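Local coordinates for actin-binding protein (PDB 1HQZ), which binds actin filaments but not actin monomers, probably through this N-terminal ADF-homology domain, and regulates actin assembly by the ARP2/3 complex, at residues A[5-8]-A[9-12]; A[36-39]-A[40-44]; A[103-106]-A[107-111]; A[89-93]-A[94-98]; A[50-53]-A[54-57]. All coordinates share one frame; numbering follows the deposited sequence.

How the contacts relate
All five contacts are local turns, helix ends or caps in one ADF-homology domain, built on a mixed five-stranded sheet with helices on both sides. Along the chain they come in the order 1, 2, 5, 4, 3. Contact 1, ahead of helix 12-24, touches contact 2, the turn between strands 32-37 and 43-49, about 8 Å away between centres, and contact 3, at about 11 Å. These three thus tie the start of the chain to the hairpin and to helix 93-110. Contacts 4 and 3 lie toward the two ends of that helix, about 18 Å apart between centres. Contact 5, in helix 52-56, lies about 24 Å from contact 1, across the domain centre.

Contact 1 of 5, residues A[5-8]-A[9-12]; sequences PIDY and TTHS
D7 and T10 meet through a carboxylate and a hydroxyl, D7 lying just ahead of the turn that leads into helix 12-24. The hydroxyl T10 OG1 donates to D7 OD2 over 2.9 Å, on the syn lone pair of that oxygen, and the two side chains cross at about a right angle. The other oxygen, D7 OD1, takes two weak bonds from the backbone, T9 N and T10 N, each at 3.3 Å from it, the first closing an Asx turn. This is the compact part of the contact: one carboxylate gathers two successive amides and a hydroxyl. D7 CG stands anti to the backbone N (chi1 165°), which carries the carboxylate forward to the turn. An alanine here would remove all three acceptor bonds and is likely to leave the T10 hydroxyl without this mate and the turn freer to move. A type I turn from T9 to S12 follows, in which S12 N and S12 OG both donate to T9 O from the same face of its plane, the hydroxyl at 3.0 Å from T9 O. The solvent side is looser. There, T9 CG2 rests 3.7 Å from Y8 CD1, and water 1 links Y8 N to T9 OG1, lying 3.0 Å from the latter, while also sitting above one face of the Y8 ring. H11 is the N-cap residue of helix 12-24, and its ND1 bonds to E14 in the first turn. Y8 lies against helix 93-110, touching A105 and L110 and bonding N109 through its hydroxyl, while the D7 backbone pairs with Y43 of strand 43-49.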
loop_
_atom_site.group_PDB
_atom_site.type_symbol
_atom_site.label_atom_id
_atom_site.label_comp_id
_atom_site.label_asym_id
_atom_site.label_seq_id
_atom_site.Cartn_x
_atom_site.Cartn_y
_atom_site.Cartn_z
ATOM N N PRO A 5 14.848 1.365 -10.857
ATOM C CA PRO A 5 13.413 1.350 -11.170
ATOM C C PRO A 5 12.680 0.175 -10.537
ATOM O O PRO A 5 13.248 -0.905 -10.375
ATOM C CB PRO A 5 13.391 1.274 -12.697
ATOM C CG PRO A 5 14.691 1.909 -13.095
ATOM C CD PRO A 5 15.644 1.314 -12.094
ATOM N N ILE A 6 11.417 0.389 -10.184
ATOM C CA ILE A 6 10.624 -0.665 -9.570
ATOM C C ILE A 6 10.020 -1.559 -10.640
ATOM O O ILE A 6 9.657 -1.095 -11.718
ATOM C CB ILE A 6 9.465 -0.096 -8.716
ATOM C CG1 ILE A 6 8.710 -1.248 -8.044
ATOM C CG2 ILE A 6 8.508 0.708 -9.595
ATOM C CD1 ILE A 6 7.524 -0.819 -7.211
ATOM N N ASP A 7 9.911 -2.844 -10.339
ATOM C CA ASP A 7 9.323 -3.771 -11.289
ATOM C C ASP A 7 8.025 -4.335 -10.741
ATOM O O ASP A 7 8.038 -5.171 -9.840
ATOM C CB ASP A 7 10.300 -4.909 -11.608
ATOM C CG ASP A 7 9.624 -6.081 -12.302
ATOM O OD1 ASP A 7 8.671 -5.855 -13.086
ATOM O OD2 ASP A 7 10.056 -7.231 -12.069
ATOM N N TYR A 8 6.908 -3.860 -11.284
ATOM C CA TYR A 8 5.590 -4.328 -10.865
ATOM C C TYR A 8 4.770 -4.829 -12.049
ATOM O O TYR A 8 3.552 -4.990 -11.944
ATOM C CB TYR A 8 4.817 -3.212 -10.142
ATOM C CG TYR A 8 4.739 -1.891 -10.888
ATOM C CD1 TYR A 8 4.178 -1.810 -12.159
ATOM C CD2 TYR A 8 5.214 -0.718 -10.308
ATOM C CE1 TYR A 8 4.092 -0.590 -12.835
ATOM C CE2 TYR A 8 5.133 0.501 -10.969
ATOM C CZ TYR A 8 4.570 0.560 -12.230
ATOM O OH TYR A 8 4.470 1.777 -12.870
ATOM N N THR A 9 5.431 -5.069 -13.179
ATOM C CA THR A 9 4.726 -5.542 -14.367
ATOM C C THR A 9 4.918 -7.041 -14.597
ATOM O O THR A 9 4.067 -7.696 -15.201
ATOM C CB THR A 9 5.160 -4.754 -15.622
ATOM O OG1 THR A 9 6.588 -4.781 -15.735
ATOM C CG2 THR A 9 4.694 -3.309 -15.529
ATOM N N THR A 10 6.030 -7.574 -14.101
ATOM C CA THR A 10 6.333 -8.994 -14.227
ATOM C C THR A 10 5.202 -9.810 -13.624
ATOM O O THR A 10 4.723 -10.777 -14.227
ATOM C CB THR A 10 7.639 -9.353 -13.487
ATOM O OG1 THR A 10 8.751 -8.764 -14.170
ATOM C CG2 THR A 10 7.822 -10.860 -13.412
ATOM N N HIS A 11 4.784 -9.421 -12.424
ATOM C CA HIS A 11 3.707 -10.112 -11.733
ATOM C C HIS A 11 2.442 -9.256 -11.719
ATOM O O HIS A 11 1.677 -9.261 -10.754
ATOM C CB HIS A 11 4.140 -10.449 -10.308
ATOM C CG HIS A 11 5.313 -11.377 -10.239
ATOM N ND1 HIS A 11 5.254 -12.684 -10.670
ATOM C CD2 HIS A 11 6.575 -11.188 -9.787
ATOM C CE1 HIS A 11 6.429 -13.261 -10.485
ATOM N NE2 HIS A 11 7.248 -12.375 -9.950
ATOM N N SER A 12 2.230 -8.525 -12.809
ATOM C CA SER A 12 1.065 -7.661 -12.952
ATOM C C SER A 12 -0.240 -8.446 -12.791
ATOM O O SER A 12 -1.234 -7.924 -12.283
ATOM C CB SER A 12 1.092 -7.002 -14.327
ATOM O OG SER A 12 1.128 -7.995 -15.337
HETATM O O HOH W 1 7.203 -2.510 -13.828
#

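Contact 2 of 5, residues A[36-39]-A[40-44]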
loop_
_atom_site.group_PDB
_atom_site.type_symbol
_atom_site.label_atom_id
_atom_site.label_comp_id
_atom_site.label_asym_id
_atom_site.label_seq_id
_atom_site.Cartn_x
_atom_site.Cartn_y
_atom_site.Cartn_z
ATOM N N SER A 36 5.580 -6.674 -2.047
ATOM C CA SER A 36 6.977 -6.645 -1.641
ATOM C C SER A 36 7.860 -7.267 -2.732
ATOM O O SER A 36 7.394 -8.074 -3.543
ATOM C CB SER A 36 7.118 -7.412 -0.320
ATOM O OG SER A 36 8.409 -7.271 0.246
ATOM N N PRO A 37 9.152 -6.907 -2.761
ATOM C CA PRO A 37 10.065 -7.445 -3.775
ATOM C C PRO A 37 10.583 -8.844 -3.452
ATOM O O PRO A 37 10.980 -9.114 -2.314
ATOM C CB PRO A 37 11.176 -6.404 -3.798
ATOM C CG PRO A 37 11.296 -6.063 -2.337
ATOM C CD PRO A 37 9.847 -5.946 -1.884
ATOM N N ASN A 38 10.573 -9.732 -4.449
ATOM C CA ASN A 38 11.063 -11.098 -4.245
ATOM C C ASN A 38 12.583 -11.161 -4.381
ATOM O O ASN A 38 13.249 -10.134 -4.515
ATOM C CB ASN A 38 10.417 -12.082 -5.236
ATOM C CG ASN A 38 10.688 -11.731 -6.691
ATOM O OD1 ASN A 38 11.762 -11.232 -7.040
ATOM N ND2 ASN A 38 9.711 -12.013 -7.554
ATOM N N ALA A 39 13.129 -12.371 -4.346
ATOM C CA ALA A 39 14.571 -12.558 -4.460
ATOM C C ALA A 39 15.141 -11.891 -5.712
ATOM O O ALA A 39 16.269 -11.399 -5.703
ATOM C CB ALA A 39 14.905 -14.048 -4.461
ATOM N N LYS A 40 14.357 -11.868 -6.784
ATOM C CA LYS A 40 14.803 -11.265 -8.034
ATOM C C LYS A 40 14.445 -9.789 -8.134
ATOM O O LYS A 40 14.459 -9.216 -9.225
ATOM C CB LYS A 40 14.188 -12.009 -9.221
ATOM C CG LYS A 40 14.480 -13.503 -9.246
ATOM C CD LYS A 40 13.883 -14.161 -10.485
ATOM C CE LYS A 40 14.270 -15.630 -10.578
ATOM N NZ LYS A 40 13.779 -16.248 -11.846
ATOM N N LYS A 41 14.124 -9.180 -6.995
ATOM C CA LYS A 41 13.749 -7.763 -6.931
ATOM C C LYS A 41 12.479 -7.438 -7.705
ATOM O O LYS A 41 12.271 -6.301 -8.122
ATOM C CB LYS A 41 14.887 -6.876 -7.439
ATOM C CG LYS A 41 16.128 -6.919 -6.579
ATOM C CD LYS A 41 17.219 -6.063 -7.172
ATOM C CE LYS A 41 18.527 -6.243 -6.421
ATOM N NZ LYS A 41 19.640 -5.524 -7.109
ATOM N N GLU A 42 11.633 -8.442 -7.899
ATOM C CA GLU A 42 10.373 -8.250 -8.608
ATOM C C GLU A 42 9.264 -8.102 -7.556
ATOM O O GLU A 42 9.206 -8.872 -6.596
ATOM C CB GLU A 42 10.082 -9.459 -9.502
ATOM C CG GLU A 42 11.252 -9.877 -10.385
ATOM C CD GLU A 42 10.957 -11.128 -11.206
ATOM O OE1 GLU A 42 10.564 -12.159 -10.613
ATOM O OE2 GLU A 42 11.128 -11.078 -12.443
ATOM N N TYR A 43 8.397 -7.108 -7.720
ATOM C CA TYR A 43 7.322 -6.921 -6.761
ATOM C C TYR A 43 6.122 -7.801 -7.050
ATOM O O TYR A 43 5.664 -7.899 -8.188
ATOM C CB TYR A 43 6.873 -5.461 -6.713
ATOM C CG TYR A 43 7.724 -4.606 -5.809
ATOM C CD1 TYR A 43 8.973 -4.145 -6.224
ATOM C CD2 TYR A 43 7.292 -4.283 -4.518
ATOM C CE1 TYR A 43 9.779 -3.380 -5.378
ATOM C CE2 TYR A 43 8.085 -3.522 -3.662
ATOM C CZ TYR A 43 9.328 -3.073 -4.097
ATOM O OH TYR A 43 10.119 -2.320 -3.257
ATOM N N GLU A 44 5.619 -8.441 -6.002
ATOM C CA GLU A 44 4.451 -9.298 -6.113
ATOM C C GLU A 44 3.676 -9.250 -4.798
ATOM O O GLU A 44 4.193 -8.785 -3.780
ATOM C CB GLU A 44 4.878 -10.732 -6.431
ATOM C CG GLU A 44 5.803 -11.352 -5.406
ATOM C CD GLU A 44 6.340 -12.698 -5.863
ATOM O OE1 GLU A 44 7.054 -13.363 -5.077
ATOM O OE2 GLU A 44 6.048 -13.085 -7.015
#
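N38 OD1 takes E42 N at 2.9 Å, from above the plane of the amide, and also a weak bond from K40 N. On the other branch, N38 ND2 donates to E42 OE1 over 3.2 Å, using the anti lone pair of that oxygen; the amide and carboxylate planes are 52° apart. A chi1 of 60° puts N38 CG between its own backbone N and carbonyl carbon, turning the amide back over the bend. A leucine in its place, close in size but lacking the amide, would probably leave E42 N without its acceptor and the E42 carboxylate held less firmly. N38 N donates to E42 O at 2.7 Å and K41 N to N38 O, making a type I turn from N38 to K41 with a G1 bulge at K41 (phi 63°). The turn connects strands 32-37 and 43-49 as a beta hairpin, whose S36 and E44 form an antiparallel hydrogen-bonded pair. P37 and Y43 are a non-hydrogen-bonded pair, and P37 CB lies over the face of the Y43 ring, 3.9 Å from its centroid, in a CH-pi contact. Farther out, Y43 OH bonds to V64 O and the ring meets Y66, while H11 bonds weakly to E42 OE1.

Contact 3 of 5, residues A[103-106]-A[107-111]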
loop_
_atom_site.group_PDB
_atom_site.type_symbol
_atom_site.label_atom_id
_atom_site.label_comp_id
_atom_site.label_asym_id
_atom_site.label_seq_id
_atom_site.Cartn_x
_atom_site.Cartn_y
_atom_site.Cartn_z
ATOM N N PHE A 103 7.607 5.280 -5.565
ATOM C CA PHE A 103 6.319 5.438 -4.907
ATOM C C PHE A 103 5.437 6.247 -5.850
ATOM O O PHE A 103 4.259 5.960 -6.008
ATOM C CB PHE A 103 6.490 6.151 -3.557
ATOM C CG PHE A 103 5.236 6.169 -2.703
ATOM C CD1 PHE A 103 4.200 5.274 -2.929
ATOM C CD2 PHE A 103 5.118 7.061 -1.637
ATOM C CE1 PHE A 103 3.066 5.260 -2.112
ATOM C CE2 PHE A 103 3.978 7.054 -0.809
ATOM C CZ PHE A 103 2.959 6.151 -1.051
ATOM N N ALA A 104 6.022 7.260 -6.481
ATOM C CA ALA A 104 5.283 8.092 -7.420
ATOM C C ALA A 104 4.764 7.199 -8.553
ATOM O O ALA A 104 3.608 7.308 -8.960
ATOM C CB ALA A 104 6.193 9.190 -7.973
ATOM N N ALA A 105 5.617 6.302 -9.041
ATOM C CA ALA A 105 5.237 5.383 -10.118
ATOM C C ALA A 105 4.063 4.493 -9.706
ATOM O O ALA A 105 3.108 4.307 -10.470
ATOM C CB ALA A 105 6.429 4.517 -10.519
ATOM N N VAL A 106 4.143 3.932 -8.502
ATOM C CA VAL A 106 3.078 3.077 -7.995
ATOM C C VAL A 106 1.770 3.855 -7.863
ATOM O O VAL A 106 0.692 3.343 -8.167
ATOM C CB VAL A 106 3.425 2.514 -6.604
ATOM C CG1 VAL A 106 2.207 1.785 -6.018
ATOM C CG2 VAL A 106 4.609 1.578 -6.707
ATOM N N ALA A 107 1.867 5.095 -7.402
ATOM C CA ALA A 107 0.680 5.909 -7.211
ATOM C C ALA A 107 0.058 6.362 -8.526
ATOM O O ALA A 107 -1.159 6.482 -8.621
ATOM C CB ALA A 107 1.013 7.120 -6.337
ATOM N N ASN A 108 0.889 6.601 -9.540
ATOM C CA ASN A 108 0.378 7.061 -10.830
ATOM C C ASN A 108 0.043 5.949 -11.827
ATOM O O ASN A 108 -0.836 6.120 -12.669
ATOM C CB ASN A 108 1.372 8.022 -11.513
ATOM C CG ASN A 108 1.825 9.166 -10.611
ATOM O OD1 ASN A 108 1.035 9.747 -9.856
ATOM N ND2 ASN A 108 3.108 9.508 -10.706
ATOM N N ASN A 109 0.719 4.809 -11.729
ATOM C CA ASN A 109 0.485 3.738 -12.690
ATOM C C ASN A 109 -0.094 2.426 -12.182
ATOM O O ASN A 109 -0.745 1.707 -12.943
ATOM C CB ASN A 109 1.786 3.415 -13.431
ATOM C CG ASN A 109 2.545 4.657 -13.843
ATOM O OD1 ASN A 109 2.012 5.527 -14.524
ATOM N ND2 ASN A 109 3.800 4.743 -13.429
ATOM N N LEU A 110 0.139 2.095 -10.917
ATOM C CA LEU A 110 -0.351 0.826 -10.392
ATOM C C LEU A 110 -1.577 0.922 -9.479
ATOM O O LEU A 110 -2.660 0.450 -9.833
ATOM C CB LEU A 110 0.791 0.107 -9.666
ATOM C CG LEU A 110 0.523 -1.321 -9.184
ATOM C CD1 LEU A 110 0.288 -2.234 -10.384
ATOM C CD2 LEU A 110 1.714 -1.825 -8.373
ATOM N N PHE A 111 -1.408 1.522 -8.301
ATOM C CA PHE A 111 -2.518 1.651 -7.357
ATOM C C PHE A 111 -3.281 2.945 -7.584
ATOM O O PHE A 111 -3.426 3.751 -6.662
ATOM C CB PHE A 111 -2.003 1.612 -5.913
ATOM C CG PHE A 111 -1.403 0.290 -5.508
ATOM C CD1 PHE A 111 -0.602 0.196 -4.372
ATOM C CD2 PHE A 111 -1.659 -0.865 -6.237
ATOM C CE1 PHE A 111 -0.070 -1.035 -3.967
ATOM C CE2 PHE A 111 -1.133 -2.097 -5.844
ATOM C CZ PHE A 111 -0.335 -2.182 -4.705
#
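V106 O accepts from two backbone amides, F111 N at 2.8 Å and L110 N at 3.1 Å, in the wider pi-type turn at the C-terminal part of helix 93-110. This helix is the crossover of a beta-alpha-beta unit, joining strand 80-86 to strand 116-120. The two donors reach V106 O differently: F111 N lies nearly along the C=O axis, whereas L110 N stands above the carbonyl plane, 43° out of it. The pair marks the change from i-to-i+4 bonding to the i-to-i+5 bond of the pi turn. In the preceding turn the bonding is mainly i-to-i+4, with A107 N on F103 O, N108 N on A104 O and N109 N on A105 O, the last 2.7 Å from its acceptor; N108 N adds a weak bond to A105 O. N108 and N109 both fold back along the helix, and N108 CB comes within 3.5 Å of A104 O. The N109 amide finds its polar partner outside the helix, in Y8.

On the inner side the side chains pack by carbon alone. V106 and F111 lie side by side and point the same way. With its CG1 anti to the backbone N (chi1 172°), V106 brings that methyl alongside the F111 ring. Beyond this pair, F111 continues the core onto I83 of strand 80-86, L33 and I35 of strand 32-37 and Y19 of helix 12-24, and L110 packs on I15 and I35. V106 CG1 also lies 4.3 Å from L110 CB, but its closer approach is to F111 CD1, at 3.6 Å.

Contact 4 of 5, residues A[89-93]-A[94-98]; sequences DSAPL and KTRAS
Helix 93-110 begins here, with P92 in the N-cap position. P92 and T95 meet over the first turn: T95 OG1 donates to P92 O at 2.6 Å, in the carbonyl plane and on a lone pair. R96 N reaches the same oxygen over 3.1 Å as the first regular helical bond, while T95 N adds a weak one. The short hydroxyl bond follows from a T95 chi1 of 63°, which sets OG1 between its backbone N and carbonyl carbon, facing back to the start of the helix. The same hydroxyl oxygen presses against the proline ring, 3.2 Å from P92 CG, and T95 CG2 adds a contact of 3.5 Å to P92 CG.

R96 ties the preceding loop to the helix as well. Its chain bends at chi3 (-73°), so that R96 NE donates to A91 O at 2.8 Å, with an N-H...O angle of 164° and the oxygen close to the guanidinium plane. The carbonyl of D89 lies over one face of that group, and L93 CD1 approaches R96 NH2 to 3.5 Å, L93 and R96 crossing at about a right angle.

The loop comes from strand 80-86, and the D89 carboxylate forms a salt bridge with R121, just past strand 116-120. A91 and T95 both touch V64, immediately before strand 65-71, and S98 OG, farther along the helix, bonds to E4 N.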
loop_
_atom_site.group_PDB
_atom_site.type_symbol
_atom_site.label_atom_id
_atom_site.label_comp_id
_atom_site.label_asym_id
_atom_site.label_seq_id
_atom_site.Cartn_x
_atom_site.Cartn_y
_atom_site.Cartn_z
ATOM N N ASP A 89 14.231 2.211 7.412
ATOM C CA ASP A 89 15.652 2.533 7.423
ATOM C C ASP A 89 16.531 1.356 7.022
ATOM O O ASP A 89 17.513 1.535 6.307
ATOM C CB ASP A 89 16.087 3.043 8.808
ATOM C CG ASP A 89 15.434 4.369 9.184
ATOM O OD1 ASP A 89 14.934 5.079 8.278
ATOM O OD2 ASP A 89 15.430 4.714 10.387
ATOM N N SER A 90 16.148 0.156 7.457
ATOM C CA SER A 90 16.898 -1.070 7.188
ATOM C C SER A 90 16.831 -1.623 5.770
ATOM O O SER A 90 17.559 -2.552 5.438
ATOM C CB SER A 90 16.456 -2.157 8.162
ATOM O OG SER A 90 16.711 -1.750 9.494
ATOM N N ALA A 91 15.955 -1.075 4.937
ATOM C CA ALA A 91 15.844 -1.544 3.560
ATOM C C ALA A 91 17.146 -1.194 2.838
ATOM O O ALA A 91 17.818 -0.226 3.198
ATOM C CB ALA A 91 14.664 -0.872 2.872
ATOM N N PRO A 92 17.519 -1.976 1.812
ATOM C CA PRO A 92 18.753 -1.717 1.063
ATOM C C PRO A 92 18.902 -0.278 0.570
ATOM O O PRO A 92 17.964 0.309 0.023
ATOM C CB PRO A 92 18.699 -2.742 -0.075
ATOM C CG PRO A 92 17.257 -3.130 -0.158
ATOM C CD PRO A 92 16.807 -3.141 1.268
ATOM N N LEU A 93 20.094 0.277 0.772
ATOM C CA LEU A 93 20.403 1.654 0.397
ATOM C C LEU A 93 19.799 2.094 -0.927
ATOM O O LEU A 93 18.990 3.016 -0.975
ATOM C CB LEU A 93 21.920 1.863 0.338
ATOM C CG LEU A 93 22.380 3.294 0.026
ATOM C CD1 LEU A 93 22.044 4.189 1.201
ATOM C CD2 LEU A 93 23.884 3.328 -0.236
ATOM N N LYS A 94 20.198 1.426 -2.000
ATOM C CA LYS A 94 19.732 1.765 -3.333
ATOM C C LYS A 94 18.221 1.791 -3.518
ATOM O O LYS A 94 17.715 2.587 -4.304
ATOM C CB LYS A 94 20.359 0.818 -4.353
ATOM C CG LYS A 94 21.872 0.920 -4.422
ATOM C CD LYS A 94 22.438 -0.041 -5.452
ATOM C CE LYS A 94 23.961 0.005 -5.467
ATOM N NZ LYS A 94 24.549 -0.981 -6.428
ATOM N N THR A 95 17.498 0.928 -2.811
ATOM C CA THR A 95 16.043 0.909 -2.947
ATOM C C THR A 95 15.427 2.104 -2.216
ATOM O O THR A 95 14.413 2.652 -2.645
ATOM C CB THR A 95 15.429 -0.411 -2.405
ATOM O OG1 THR A 95 15.678 -0.519 -0.999
ATOM C CG2 THR A 95 16.036 -1.609 -3.109
ATOM N N ARG A 96 16.042 2.508 -1.110
ATOM C CA ARG A 96 15.554 3.653 -0.351
ATOM C C ARG A 96 15.810 4.934 -1.134
ATOM O O ARG A 96 15.048 5.899 -1.039
ATOM C CB ARG A 96 16.256 3.744 1.003
ATOM C CG ARG A 96 15.708 2.793 2.049
ATOM C CD ARG A 96 16.352 3.038 3.401
ATOM N NE ARG A 96 17.733 2.568 3.431
ATOM C CZ ARG A 96 18.785 3.331 3.703
ATOM N NH1 ARG A 96 18.625 4.616 3.975
ATOM N NH2 ARG A 96 20.001 2.803 3.703
ATOM N N ALA A 97 16.888 4.940 -1.913
ATOM C CA ALA A 97 17.245 6.108 -2.705
ATOM C C ALA A 97 16.343 6.247 -3.923
ATOM O O ALA A 97 16.252 7.321 -4.517
ATOM C CB ALA A 97 18.694 6.016 -3.139
ATOM N N SER A 98 15.665 5.163 -4.290
ATOM C CA SER A 98 14.780 5.191 -5.451
ATOM C C SER A 98 13.318 5.242 -5.041
ATOM O O SER A 98 12.432 5.335 -5.890
ATOM C CB SER A 98 15.028 3.957 -6.328
ATOM O OG SER A 98 16.379 3.904 -6.757
#

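Contact 5 of 5, residues A[50-53]-A[54-57]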
loop_
_atom_site.group_PDB
_atom_site.type_symbol
_atom_site.label_atom_id
_atom_site.label_comp_id
_atom_site.label_asym_id
_atom_site.label_seq_id
_atom_site.Cartn_x
_atom_site.Cartn_y
_atom_site.Cartn_z
ATOM N N SER A 50 -8.437 -8.955 5.510
ATOM C CA SER A 50 -9.683 -8.200 5.567
ATOM C C SER A 50 -9.673 -7.070 6.588
ATOM O O SER A 50 -10.396 -6.089 6.419
ATOM C CB SER A 50 -10.848 -9.141 5.866
ATOM O OG SER A 50 -10.610 -9.841 7.073
ATOM N N SER A 51 -8.856 -7.215 7.633
ATOM C CA SER A 51 -8.740 -6.224 8.718
ATOM C C SER A 51 -7.674 -5.130 8.515
ATOM O O SER A 51 -6.489 -5.420 8.327
ATOM C CB SER A 51 -8.463 -6.953 10.039
ATOM O OG SER A 51 -7.990 -6.059 11.024
ATOM N N PHE A 52 -8.106 -3.872 8.575
ATOM C CA PHE A 52 -7.205 -2.728 8.402
ATOM C C PHE A 52 -6.175 -2.729 9.530
ATOM O O PHE A 52 -5.020 -2.333 9.345
ATOM C CB PHE A 52 -8.024 -1.429 8.419
ATOM C CG PHE A 52 -7.208 -0.175 8.211
ATOM C CD1 PHE A 52 -6.492 0.023 7.037
ATOM C CD2 PHE A 52 -7.230 0.848 9.160
ATOM C CE1 PHE A 52 -5.813 1.224 6.801
ATOM C CE2 PHE A 52 -6.556 2.051 8.937
ATOM C CZ PHE A 52 -5.848 2.239 7.756
ATOM N N HIS A 53 -6.604 -3.180 10.702
ATOM C CA HIS A 53 -5.717 -3.250 11.854
ATOM C C HIS A 53 -4.574 -4.233 11.546
ATOM O O HIS A 53 -3.420 -3.960 11.871
ATOM C CB HIS A 53 -6.512 -3.686 13.099
ATOM C CG HIS A 53 -5.687 -3.791 14.345
ATOM N ND1 HIS A 53 -5.195 -4.992 14.811
ATOM C CD2 HIS A 53 -5.246 -2.845 15.206
ATOM C CE1 HIS A 53 -4.485 -4.780 15.906
ATOM N NE2 HIS A 53 -4.500 -3.485 16.167
ATOM N N ASP A 54 -4.888 -5.363 10.908
ATOM C CA ASP A 54 -3.854 -6.349 10.559
ATOM C C ASP A 54 -2.895 -5.751 9.520
ATOM O O ASP A 54 -1.674 -5.917 9.596
ATOM C CB ASP A 54 -4.488 -7.623 9.993
ATOM C CG ASP A 54 -4.909 -8.613 11.074
ATOM O OD1 ASP A 54 -4.888 -8.267 12.277
ATOM O OD2 ASP A 54 -5.267 -9.750 10.708
ATOM N N PHE A 55 -3.470 -5.050 8.554
ATOM C CA PHE A 55 -2.716 -4.396 7.490
ATOM C C PHE A 55 -1.554 -3.577 8.039
ATOM O O PHE A 55 -0.396 -3.755 7.647
ATOM C CB PHE A 55 -3.674 -3.494 6.697
ATOM C CG PHE A 55 -3.008 -2.630 5.649
ATOM C CD1 PHE A 55 -2.217 -3.195 4.646
ATOM C CD2 PHE A 55 -3.244 -1.257 5.623
ATOM C CE1 PHE A 55 -1.682 -2.400 3.627
ATOM C CE2 PHE A 55 -2.718 -0.455 4.622
ATOM C CZ PHE A 55 -1.932 -1.029 3.616
ATOM N N LEU A 56 -1.861 -2.688 8.973
ATOM C CA LEU A 56 -0.848 -1.812 9.545
ATOM C C LEU A 56 0.292 -2.527 10.254
ATOM O O LEU A 56 1.373 -1.965 10.433
ATOM C CB LEU A 56 -1.516 -0.808 10.476
ATOM C CG LEU A 56 -2.551 0.049 9.735
ATOM C CD1 LEU A 56 -3.303 0.933 10.724
ATOM C CD2 LEU A 56 -1.849 0.888 8.672
ATOM N N GLN A 57 0.060 -3.777 10.626
ATOM C CA GLN A 57 1.070 -4.569 11.317
ATOM C C GLN A 57 1.780 -5.576 10.425
ATOM O O GLN A 57 2.532 -6.416 10.915
ATOM C CB GLN A 57 0.416 -5.346 12.442
ATOM C CG GLN A 57 -0.247 -4.501 13.492
ATOM C CD GLN A 57 -0.776 -5.370 14.592
ATOM O OE1 GLN A 57 -1.841 -5.982 14.466
ATOM N NE2 GLN A 57 -0.020 -5.465 15.674
HETATM O O HOH W 2 -7.402 -9.558 8.869
#
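S51 O takes F55 N at 3.1 Å, in the carbonyl plane, as the first backbone bond of the short helix 52-56, and L56 N goes to F52 O one residue on. The side chain of the same serine makes the N-cap bond: S51 OG accepts D54 N at 3.2 Å, with an N-H...O angle of 156°. With chi1 at 164°, S51 OG lies opposite its own backbone N, which brings the hydroxyl to D54 N, an amide of the first turn. A water closes the outer side of the cap: water 2 accepts from S51 N and donates to D54 OD2, 2.8 Å away, so the D54 carboxylate is linked back to the start of the helix.

The inner side is apolar. F52 and F55 meet obliquely, their planes at 32° and their centroids 6.0 Å apart; F52 CE1 arrives at the edge of the F55 ring, near its plane. L56 approaches F52 differently, setting its CD1 methyl over one face of the F52 ring as a CH-pi contact, offset toward the rim and 4.2 Å from the ring centroid. This cluster fits between the sheet and helix 128-136: F52 touches A69, V71 and L132, F55 meets W32 and F59, and L56 packs on I84 and L131. On the outside, H53 and Q57 cross obliquely one helical turn apart, and Q57 OE1 lies 3.2 Å from H53 CE1.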